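PDB 5KVB: gamma-hexachlorocyclohexane dehydrochlorinase from Novosphingobium barchaimii LL02, which probably catalyses two successive dehydrochlorinations that convert gamma-hexachlorocyclohexane (lindane) into 1,3,4,6-tetrachloro-1,4-cyclohexadiene. Local coordinates for residues Ala19-Tyr24 against Thr83-Glu88; Ile42-Ala47 against Val130-Lys135; Lys94-Gly99 against Thr121-Arg126. All blocks are in the same frame, centred on the assembly; numbering follows the deposited sequence.

In the fold
The three contacts follow one mixed sheet of the SnoaL-like (NTF2-type) domain and the long helix 10-33 packed on it. Contact 1 sets that helix on the outer strand 75-89, contact 3 pairs the hairpin strands 94-107 and 113-127, and contact 2 joins segment 42-47 to strand 130-145. Contact 3 lies between the others, its centre about 8 Å from that of contact 1 and about 10 Å from that of contact 2, whose own centres are about 14 Å apart. Along the chain the segments of contacts 1 and 2 alternate; contact 1 closes before contact 3, nested in the loop of contact 2, opens. This ties helix 10-33 and strands distant in sequence into one domain.

Contact 1: residues Ala19-Tyr24 against Thr83-Glu88; sequences AIQDLY and TNLRLE
Leu85 sets its CD1 methyl over the centre of one face of the Tyr24 ring, 3.8 Å from the ring centroid and 2° off the normal, a well-aligned CH-pi contact. Its second methyl, CD2, lies at the root of the same side chain, 3.9 Å from Tyr24 CD2 and close to CB as well. One helical turn earlier, Ile20 CG2 meets both methyls of Leu87, with CD1 the closer at 3.7 Å. The aliphatic part of Gln21 joins in, CG lying 4.1 Å from Leu85 CD2.

Water links the polar ends to the strand backbone. Gln21 NE2 donates at 3.0 Å to a water that in turn donates to Leu85 O, and Tyr24 OH lies 2.7 Å from a second water, which donates to Thr83 O. Tyr24 CG stands anti to the backbone N (chi1 -175°), which carries the root of the ring off the helix toward the strand. The helix and strand segments approach to 10.2 Å between axes.

The side chain of Tyr24 is about 8 Å from that of His80, the probable proton acceptor, and Arg86 forms a salt bridge with Asp26 of a second subunit. Helix 10-33 packs here on the concave face of the curved sheet of an NTF2-type fold: both Ile20 and Tyr24 rest on Tyr124 of strand 113-127, while Ile20 also touches Val95 of strand 94-107 and Trp131 of strand 130-145.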
loop_
_atom_site.group_PDB
_atom_site.type_symbol
_atom_site.label_atom_id
_atom_site.label_comp_id
_atom_site.label_asym_id
_atom_site.label_seq_id
_atom_site.Cartn_x
_atom_site.Cartn_y
_atom_site.Cartn_z
ATOM N N ALA A 19 0.002 2.400 -16.732
ATOM C CA ALA A 19 -1.308 2.945 -17.059
ATOM C C ALA A 19 -2.392 2.250 -16.229
ATOM O O ALA A 19 -3.312 2.908 -15.717
ATOM C CB ALA A 19 -1.588 2.799 -18.540
ATOM N N ILE A 20 -2.279 0.931 -16.061
ATOM C CA ILE A 20 -3.309 0.173 -15.359
ATOM C C ILE A 20 -3.234 0.443 -13.852
ATOM O O ILE A 20 -4.267 0.607 -13.201
ATOM C CB ILE A 20 -3.184 -1.321 -15.702
ATOM C CG1 ILE A 20 -3.580 -1.537 -17.176
ATOM C CG2 ILE A 20 -4.045 -2.175 -14.771
ATOM C CD1 ILE A 20 -3.175 -2.902 -17.721
ATOM N N GLN A 21 -2.021 0.539 -13.304
ATOM C CA GLN A 21 -1.856 0.917 -11.898
ATOM C C GLN A 21 -2.496 2.293 -11.619
ATOM O O GLN A 21 -3.178 2.471 -10.609
ATOM C CB GLN A 21 -0.368 0.882 -11.516
ATOM C CG GLN A 21 0.214 -0.544 -11.514
ATOM C CD GLN A 21 1.719 -0.583 -11.759
ATOM O OE1 GLN A 21 2.369 0.449 -11.936
ATOM N NE2 GLN A 21 2.276 -1.788 -11.784
ATOM N N ASP A 22 -2.350 3.240 -12.542
ATOM C CA ASP A 22 -3.010 4.543 -12.425
ATOM C C ASP A 22 -4.549 4.438 -12.512
ATOM O O ASP A 22 -5.255 5.104 -11.746
ATOM C CB ASP A 22 -2.498 5.527 -13.499
ATOM C CG ASP A 22 -1.071 6.022 -13.248
ATOM O OD1 ASP A 22 -0.527 5.833 -12.150
ATOM O OD2 ASP A 22 -0.512 6.626 -14.192
ATOM N N LEU A 23 -5.078 3.613 -13.418
ATOM C CA LEU A 23 -6.538 3.413 -13.494
ATOM C C LEU A 23 -7.087 2.945 -12.159
ATOM O O LEU A 23 -8.116 3.445 -11.667
ATOM C CB LEU A 23 -6.903 2.385 -14.581
ATOM C CG LEU A 23 -6.667 2.818 -16.031
ATOM C CD1 LEU A 23 -6.781 1.601 -16.943
ATOM C CD2 LEU A 23 -7.680 3.887 -16.460
ATOM N N TYR A 24 -6.402 1.963 -11.577
ATOM C CA TYR A 24 -6.865 1.343 -10.350
ATOM C C TYR A 24 -6.808 2.318 -9.169
ATOM O O TYR A 24 -7.773 2.436 -8.408
ATOM C CB TYR A 24 -6.052 0.089 -10.077
ATOM C CG TYR A 24 -6.513 -0.718 -8.890
ATOM C CD1 TYR A 24 -7.553 -1.639 -8.993
ATOM C CD2 TYR A 24 -5.902 -0.557 -7.667
ATOM C CE1 TYR A 24 -7.953 -2.392 -7.891
ATOM C CE2 TYR A 24 -6.300 -1.294 -6.569
ATOM C CZ TYR A 24 -7.304 -2.203 -6.686
ATOM O OH TYR A 24 -7.675 -2.924 -5.577
ATOM N N THR A 83 -3.531 -2.043 -1.695
ATOM C CA THR A 83 -2.203 -2.665 -1.659
ATOM C C THR A 83 -2.159 -3.950 -2.496
ATOM O O THR A 83 -3.195 -4.495 -2.886
ATOM C CB THR A 83 -1.765 -3.029 -0.225
ATOM O OG1 THR A 83 -2.583 -4.108 0.259
ATOM C CG2 THR A 83 -1.875 -1.828 0.714
ATOM N N ASN A 84 -0.947 -4.418 -2.787
ATOM C CA ASN A 84 -0.729 -5.738 -3.387
ATOM C C ASN A 84 -1.370 -5.907 -4.773
ATOM O O ASN A 84 -1.749 -7.009 -5.139
ATOM C CB ASN A 84 -1.263 -6.874 -2.481
ATOM C CG ASN A 84 -0.815 -6.769 -1.016
ATOM O OD1 ASN A 84 0.176 -6.129 -0.672
ATOM N ND2 ASN A 84 -1.563 -7.444 -0.147
ATOM N N LEU A 85 -1.517 -4.825 -5.531
ATOM C CA LEU A 85 -2.093 -4.954 -6.877
ATOM C C LEU A 85 -1.197 -5.794 -7.768
ATOM O O LEU A 85 -0.037 -5.457 -7.987
ATOM C CB LEU A 85 -2.319 -3.593 -7.528
ATOM C CG LEU A 85 -2.979 -3.671 -8.910
ATOM C CD1 LEU A 85 -4.416 -4.193 -8.811
ATOM C CD2 LEU A 85 -2.940 -2.313 -9.590
ATOM N N ARG A 86 -1.743 -6.898 -8.255
ATOM C CA ARG A 86 -0.986 -7.865 -9.033
ATOM C C ARG A 86 -1.667 -8.076 -10.385
ATOM O O ARG A 86 -2.853 -8.433 -10.439
ATOM C CB ARG A 86 -0.875 -9.177 -8.250
ATOM C CG ARG A 86 -0.140 -10.305 -8.949
ATOM C CD ARG A 86 1.315 -9.973 -9.206
ATOM N NE ARG A 86 2.106 -11.179 -9.450
ATOM C CZ ARG A 86 2.406 -11.664 -10.651
ATOM N NH1 ARG A 86 1.986 -11.051 -11.756
ATOM N NH2 ARG A 86 3.147 -12.763 -10.754
ATOM N N LEU A 87 -0.918 -7.836 -11.462
ATOM C CA LEU A 87 -1.440 -7.846 -12.831
ATOM C C LEU A 87 -0.921 -9.037 -13.627
ATOM O O LEU A 87 0.248 -9.424 -13.497
ATOM C CB LEU A 87 -1.067 -6.545 -13.557
ATOM C CG LEU A 87 -1.452 -5.223 -12.892
ATOM C CD1 LEU A 87 -0.988 -4.024 -13.723
ATOM C CD2 LEU A 87 -2.952 -5.168 -12.632
ATOM N N GLU A 88 -1.792 -9.614 -14.444
ATOM C CA GLU A 88 -1.405 -10.689 -15.361
ATOM C C GLU A 88 -2.017 -10.442 -16.724
ATOM O O GLU A 88 -3.202 -10.117 -16.826
ATOM C CB GLU A 88 -1.865 -12.048 -14.833
ATOM C CG GLU A 88 -1.306 -12.426 -13.476
ATOM C CD GLU A 88 -0.009 -13.206 -13.559
ATOM O OE1 GLU A 88 0.672 -13.137 -14.606
ATOM O OE2 GLU A 88 0.325 -13.897 -12.572
HETATM O O HOH W 1 1.245 -4.150 -10.348
HETATM O O HOH W 2 -5.395 -2.936 -4.200
#

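Contact 2: residues Ile42-Ala47 against Val130-Lys135; sequences IWWDDA and VWKFSK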
loop_
_atom_site.group_PDB
_atom_site.type_symbol
_atom_site.label_atom_id
_atom_site.label_comp_id
_atom_site.label_asym_id
_atom_site.label_seq_id
_atom_site.Cartn_x
_atom_site.Cartn_y
_atom_site.Cartn_z
ATOM N N ILE A 42 -12.134 6.390 -16.131
ATOM C CA ILE A 42 -11.391 5.128 -16.126
ATOM C C ILE A 42 -12.137 3.926 -16.723
ATOM O O ILE A 42 -11.577 2.823 -16.764
ATOM C CB ILE A 42 -10.967 4.747 -14.682
ATOM C CG1 ILE A 42 -12.201 4.402 -13.841
ATOM C CG2 ILE A 42 -10.159 5.872 -14.025
ATOM C CD1 ILE A 42 -11.925 4.184 -12.336
ATOM N N TRP A 43 -13.374 4.129 -17.193
ATOM C CA TRP A 43 -14.252 3.030 -17.640
ATOM C C TRP A 43 -14.565 3.050 -19.132
ATOM O O TRP A 43 -14.967 4.088 -19.664
ATOM C CB TRP A 43 -15.605 3.071 -16.911
ATOM C CG TRP A 43 -15.553 3.189 -15.420
ATOM C CD1 TRP A 43 -15.597 4.347 -14.695
ATOM C CD2 TRP A 43 -15.438 2.124 -14.473
ATOM N NE1 TRP A 43 -15.526 4.067 -13.351
ATOM C CE2 TRP A 43 -15.413 2.709 -13.187
ATOM C CE3 TRP A 43 -15.344 0.735 -14.586
ATOM C CZ2 TRP A 43 -15.315 1.946 -12.015
ATOM C CZ3 TRP A 43 -15.246 -0.025 -13.424
ATOM C CH2 TRP A 43 -15.239 0.584 -12.156
ATOM N N TRP A 44 -14.472 1.901 -19.791
ATOM C CA TRP A 44 -15.102 1.774 -21.117
ATOM C C TRP A 44 -16.619 1.887 -20.953
ATOM O O TRP A 44 -17.158 1.606 -19.883
ATOM C CB TRP A 44 -14.742 0.443 -21.781
ATOM C CG TRP A 44 -13.298 0.321 -22.163
ATOM C CD1 TRP A 44 -12.417 -0.645 -21.757
ATOM C CD2 TRP A 44 -12.570 1.195 -23.031
ATOM N NE1 TRP A 44 -11.182 -0.419 -22.324
ATOM C CE2 TRP A 44 -11.247 0.705 -23.107
ATOM C CE3 TRP A 44 -12.902 2.355 -23.743
ATOM C CZ2 TRP A 44 -10.258 1.335 -23.863
ATOM C CZ3 TRP A 44 -11.921 2.977 -24.496
ATOM C CH2 TRP A 44 -10.614 2.468 -24.548
ATOM N N ASP A 45 -17.317 2.290 -22.011
ATOM C CA ASP A 45 -18.762 2.482 -21.895
ATOM C C ASP A 45 -19.518 1.182 -21.633
ATOM O O ASP A 45 -20.644 1.218 -21.092
ATOM C CB ASP A 45 -19.317 3.172 -23.145
ATOM C CG ASP A 45 -18.954 4.645 -23.208
ATOM O OD1 ASP A 45 -18.593 5.227 -22.165
ATOM O OD2 ASP A 45 -19.057 5.235 -24.302
ATOM N N ASP A 46 -18.911 0.041 -21.975
ATOM C CA ASP A 46 -19.513 -1.256 -21.678
ATOM C C ASP A 46 -18.859 -1.975 -20.490
ATOM O O ASP A 46 -19.096 -3.156 -20.266
ATOM C CB ASP A 46 -19.494 -2.154 -22.929
ATOM C CG ASP A 46 -18.093 -2.370 -23.485
ATOM O OD1 ASP A 46 -17.190 -1.545 -23.210
ATOM O OD2 ASP A 46 -17.891 -3.376 -24.207
ATOM N N ALA A 47 -18.057 -1.252 -19.711
ATOM C CA ALA A 47 -17.455 -1.848 -18.514
ATOM C C ALA A 47 -18.516 -2.175 -17.472
ATOM O O ALA A 47 -19.511 -1.451 -17.347
ATOM C CB ALA A 47 -16.399 -0.910 -17.917
ATOM N N VAL A 130 -5.375 2.379 -26.109
ATOM C CA VAL A 130 -5.661 2.986 -24.808
ATOM C C VAL A 130 -6.214 1.948 -23.828
ATOM O O VAL A 130 -7.069 1.141 -24.205
ATOM C CB VAL A 130 -6.679 4.143 -24.967
ATOM C CG1 VAL A 130 -7.082 4.730 -23.615
ATOM C CG2 VAL A 130 -6.111 5.225 -25.868
ATOM N N TRP A 131 -5.739 1.970 -22.574
ATOM C CA TRP A 131 -6.248 1.082 -21.511
ATOM C C TRP A 131 -7.355 1.724 -20.679
ATOM O O TRP A 131 -7.213 2.866 -20.246
ATOM C CB TRP A 131 -5.115 0.671 -20.545
ATOM C CG TRP A 131 -4.068 -0.232 -21.136
ATOM C CD1 TRP A 131 -2.844 0.146 -21.621
ATOM C CD2 TRP A 131 -4.135 -1.655 -21.281
ATOM N NE1 TRP A 131 -2.153 -0.952 -22.069
ATOM C CE2 TRP A 131 -2.923 -2.070 -21.884
ATOM C CE3 TRP A 131 -5.108 -2.614 -20.990
ATOM C CZ2 TRP A 131 -2.652 -3.415 -22.167
ATOM C CZ3 TRP A 131 -4.835 -3.955 -21.276
ATOM C CH2 TRP A 131 -3.619 -4.339 -21.857
ATOM N N LYS A 132 -8.432 0.976 -20.428
ATOM C CA LYS A 132 -9.445 1.347 -19.426
ATOM C C LYS A 132 -9.982 0.089 -18.748
ATOM O O LYS A 132 -9.774 -1.039 -19.243
ATOM C CB LYS A 132 -10.615 2.153 -20.048
ATOM C CG LYS A 132 -10.234 3.578 -20.498
ATOM C CD LYS A 132 -11.456 4.438 -20.833
ATOM C CE LYS A 132 -11.022 5.800 -21.378
ATOM N NZ LYS A 132 -12.170 6.751 -21.478
ATOM N N PHE A 133 -10.656 0.271 -17.612
ATOM C CA PHE A 133 -11.403 -0.831 -16.973
ATOM C C PHE A 133 -12.435 -1.442 -17.902
ATOM O O PHE A 133 -13.190 -0.700 -18.556
ATOM C CB PHE A 133 -12.188 -0.357 -15.750
ATOM C CG PHE A 133 -11.440 -0.347 -14.437
ATOM C CD1 PHE A 133 -11.488 -1.443 -13.577
ATOM C CD2 PHE A 133 -10.807 0.807 -14.007
ATOM C CE1 PHE A 133 -10.871 -1.403 -12.326
ATOM C CE2 PHE A 133 -10.178 0.855 -12.766
ATOM C CZ PHE A 133 -10.211 -0.249 -11.916
ATOM N N SER A 134 -12.501 -2.768 -17.915
ATOM C CA SER A 134 -13.635 -3.477 -18.509
ATOM C C SER A 134 -14.474 -4.181 -17.441
ATOM O O SER A 134 -15.660 -4.427 -17.659
ATOM C CB SER A 134 -13.176 -4.492 -19.560
ATOM O OG SER A 134 -12.191 -5.370 -19.055
ATOM N N LYS A 135 -13.872 -4.535 -16.306
ATOM C CA LYS A 135 -14.600 -5.168 -15.192
ATOM C C LYS A 135 -14.030 -4.786 -13.827
ATOM O O LYS A 135 -12.805 -4.675 -13.670
ATOM C CB LYS A 135 -14.552 -6.699 -15.281
ATOM C CG LYS A 135 -15.089 -7.338 -16.538
ATOM C CD LYS A 135 -15.137 -8.868 -16.383
ATOM C CE LYS A 135 -15.504 -9.519 -17.711
ATOM N NZ LYS A 135 -15.666 -10.995 -17.580
HETATM O O HOH W 3 -14.345 6.778 -19.500
#
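Trp43 and Phe133 face one another in a parallel beta bridge, framed by two backbone hydrogen bonds. Phe133 N donates to Ile42 O at 2.8 Å, and Trp44 N donates to Phe133 O at 3.2 Å with a nearly straight N-H...O angle of 171°.

The side-chain contacts differ in kind. The Trp43 six-membered ring meets the Phe133 ring obliquely, planes at 33°, with Trp43 CE3 3.5 Å from Phe133 CB; Ile42 lies alongside Phe133, with Ile42 CD1 3.8 Å from Phe133 CE2. Trp44 instead lies across Lys132 at about a right angle and receives Lys132 CB over one face, a CH-pi contact 3.5 Å from the centroid of the five-membered ring, while Val130 O approaches the ring edge in its plane. Arg127 adds a cation-pi contact to Trp44, and Trp44 NE1 donates to Glu125 O.

In the NTF2-type sheet this is where the chain turns a corner: a type I turn, Trp44 to Ala47, leads into strand 47-51, and a classic bulge places Ser134 and Lys135 opposite Glu123.

The extended Lys132 reaches a water with NZ at 2.9 Å and also makes a weak hydrogen bond to Ser41 O; that water lies 2.8 Å from Trp43 O. Asp46 OD1 forms a salt bridge with Arg127.

Contact 3: residues Lys94-Gly99 against Thr121-Arg126; sequences KVNGIG and TSEYER
On the sheet face shared with Glu123 and Glu125, Lys94 sets out with CG anti to its backbone N, and a bend at chi3 (-66°) places CE 3.6 Å from Glu125 OE2, while its CD lies against the carboxylate of Glu123. The two strands, 94-107 and 113-127, form an antiparallel beta hairpin within the mixed sheet of the NTF2-type fold. The Lys94 and Glu125 side chains run alongside each other, yet their salt bridge is long, Lys94 NZ to Glu125 OE2 being 3.9 Å, and, as Glu125 adopts two conformations, this approach is doubtful. A water makes the firmer link: Lys94 NZ donates to it at 2.9 Å, and it donates to Glu123 OE1. The other carboxylate oxygens have partners of their own, Glu123 OE2 in Ser134 OG and Glu125 OE1 in Arg127. An alanine in place of Lys94 would probably leave the bridging water without its N-H donor and the two neighbouring carboxylates without the positive charge beside them.

Val95 with Tyr124 and Gly97 with Ser122 are the hydrogen-bonded pairs. Tyr124 N donates to Val95 O at 2.9 Å, and Val95 N answers to Tyr124 O. Gly97 N points almost straight at Ser122 O (175°), but from above the carbonyl plane, 44° out of it. On the Val95 and Tyr124 face, Val95 CG1 packs 4.1 Å from Tyr124 CD1 beneath helix 10-33. Beside the bare CA of Gly97, Ser122 OG comes to 3.4 Å of that carbon and shares a 2.8 Å hydrogen bond with Tyr124 OH.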
loop_
_atom_site.group_PDB
_atom_site.type_symbol
_atom_site.label_atom_id
_atom_site.label_comp_id
_atom_site.label_asym_id
_atom_site.label_seq_id
_atom_site.Cartn_x
_atom_site.Cartn_y
_atom_site.Cartn_z
ATOM N N LYS A 94 -5.541 -7.576 -22.882
ATOM C CA LYS A 94 -6.447 -7.858 -21.777
ATOM C C LYS A 94 -5.629 -8.252 -20.557
ATOM O O LYS A 94 -4.790 -9.157 -20.613
ATOM C CB LYS A 94 -7.450 -8.965 -22.143
ATOM C CG LYS A 94 -8.488 -9.259 -21.050
ATOM C CD LYS A 94 -9.557 -10.274 -21.499
ATOM C CE LYS A 94 -10.435 -9.723 -22.618
ATOM N NZ LYS A 94 -11.543 -10.657 -23.022
ATOM N N VAL A 95 -5.873 -7.542 -19.460
ATOM C CA VAL A 95 -5.150 -7.759 -18.210
ATOM C C VAL A 95 -6.121 -8.071 -17.061
ATOM O O VAL A 95 -7.165 -7.423 -16.916
ATOM C CB VAL A 95 -4.286 -6.524 -17.854
ATOM C CG1 VAL A 95 -3.770 -6.601 -16.415
ATOM C CG2 VAL A 95 -3.139 -6.407 -18.836
ATOM N N ASN A 96 -5.787 -9.092 -16.269
ATOM C CA ASN A 96 -6.448 -9.376 -14.998
ATOM C C ASN A 96 -5.715 -8.714 -13.845
ATOM O O ASN A 96 -4.485 -8.791 -13.777
ATOM C CB ASN A 96 -6.470 -10.881 -14.710
ATOM C CG ASN A 96 -7.534 -11.635 -15.464
ATOM O OD1 ASN A 96 -8.485 -11.065 -15.976
ATOM N ND2 ASN A 96 -7.394 -12.958 -15.483
ATOM N N GLY A 97 -6.453 -8.101 -12.929
ATOM C CA GLY A 97 -5.872 -7.622 -11.695
ATOM C C GLY A 97 -6.530 -8.199 -10.450
ATOM O O GLY A 97 -7.727 -8.502 -10.445
ATOM N N ILE A 98 -5.742 -8.359 -9.395
ATOM C CA ILE A 98 -6.262 -8.644 -8.064
ATOM C C ILE A 98 -5.583 -7.664 -7.104
ATOM O O ILE A 98 -4.401 -7.356 -7.259
ATOM C CB ILE A 98 -6.013 -10.116 -7.623
ATOM C CG1 ILE A 98 -4.514 -10.451 -7.603
ATOM C CG2 ILE A 98 -6.797 -11.085 -8.523
ATOM C CD1 ILE A 98 -4.188 -11.865 -7.118
ATOM N N GLY A 99 -6.333 -7.176 -6.120
ATOM C CA GLY A 99 -5.825 -6.193 -5.180
ATOM C C GLY A 99 -6.496 -6.340 -3.836
ATOM O O GLY A 99 -7.661 -6.751 -3.757
ATOM N N THR A 121 -11.258 -7.629 -7.745
ATOM C CA THR A 121 -10.886 -8.438 -8.902
ATOM C C THR A 121 -11.263 -7.653 -10.162
ATOM O O THR A 121 -12.440 -7.324 -10.362
ATOM C CB THR A 121 -11.596 -9.805 -8.881
ATOM O OG1 THR A 121 -11.330 -10.462 -7.630
ATOM C CG2 THR A 121 -11.089 -10.685 -9.981
ATOM N N SER A 122 -10.272 -7.308 -10.980
ATOM C CA SER A 122 -10.475 -6.344 -12.065
ATOM C C SER A 122 -10.043 -6.898 -13.425
ATOM O O SER A 122 -9.264 -7.839 -13.494
ATOM C CB SER A 122 -9.720 -5.046 -11.746
ATOM O OG SER A 122 -8.350 -5.298 -11.479
ATOM N N GLU A 123 -10.568 -6.304 -14.501
ATOM C CA GLU A 123 -10.137 -6.600 -15.857
ATOM C C GLU A 123 -9.990 -5.274 -16.592
ATOM O O GLU A 123 -10.782 -4.343 -16.388
ATOM C CB GLU A 123 -11.136 -7.507 -16.600
ATOM C CG GLU A 123 -10.654 -7.970 -17.980
ATOM C CD GLU A 123 -11.771 -8.583 -18.828
ATOM O OE1 GLU A 123 -11.972 -9.818 -18.752
ATOM O OE2 GLU A 123 -12.440 -7.832 -19.579
ATOM N N TYR A 124 -8.980 -5.218 -17.453
ATOM C CA TYR A 124 -8.680 -4.035 -18.265
ATOM C C TYR A 124 -8.530 -4.461 -19.712
ATOM O O TYR A 124 -7.980 -5.526 -19.993
ATOM C CB TYR A 124 -7.397 -3.346 -17.776
ATOM C CG TYR A 124 -7.383 -3.157 -16.276
ATOM C CD1 TYR A 124 -6.940 -4.173 -15.437
ATOM C CD2 TYR A 124 -7.852 -1.975 -15.701
ATOM C CE1 TYR A 124 -6.962 -4.015 -14.056
ATOM C CE2 TYR A 124 -7.875 -1.808 -14.315
ATOM C CZ TYR A 124 -7.419 -2.831 -13.514
ATOM O OH TYR A 124 -7.448 -2.700 -12.147
ATOM N N GLU A 125 -9.049 -3.644 -20.622
ATOM C CA GLU A 125 -8.912 -3.901 -22.051
ATOM C C GLU A 125 -8.231 -2.731 -22.743
ATOM O O GLU A 125 -8.452 -1.572 -22.383
ATOM C CB GLU A 125 -10.278 -4.165 -22.702
ATOM C CG GLU A 125 -10.905 -5.487 -22.291
ATOM C CD GLU A 125 -12.146 -5.832 -23.100
ATOM O OE1 GLU A 125 -12.537 -5.033 -23.981
ATOM O OE2 GLU A 125 -12.725 -6.913 -22.857
ATOM N N ARG A 126 -7.290 -3.006 -23.703
ATOM C CA ARG A 126 -6.706 -1.981 -24.554
ATOM C C ARG A 126 -7.471 -1.916 -25.875
ATOM O O ARG A 126 -7.608 -2.920 -26.574
ATOM C CB ARG A 126 -5.219 -2.255 -24.799
ATOM C CG ARG A 126 -4.580 -1.297 -25.791
ATOM C CD ARG A 126 -3.083 -1.171 -25.559
ATOM N NE ARG A 126 -2.395 -2.455 -25.630
ATOM C CZ ARG A 126 -1.077 -2.593 -25.504
ATOM N NH1 ARG A 126 -0.315 -1.522 -25.304
ATOM N NH2 ARG A 126 -0.520 -3.792 -25.575
HETATM O O HOH W 4 -12.889 -11.497 -20.585
HETATM O O HOH W 5 -11.283 -10.840 -16.646
#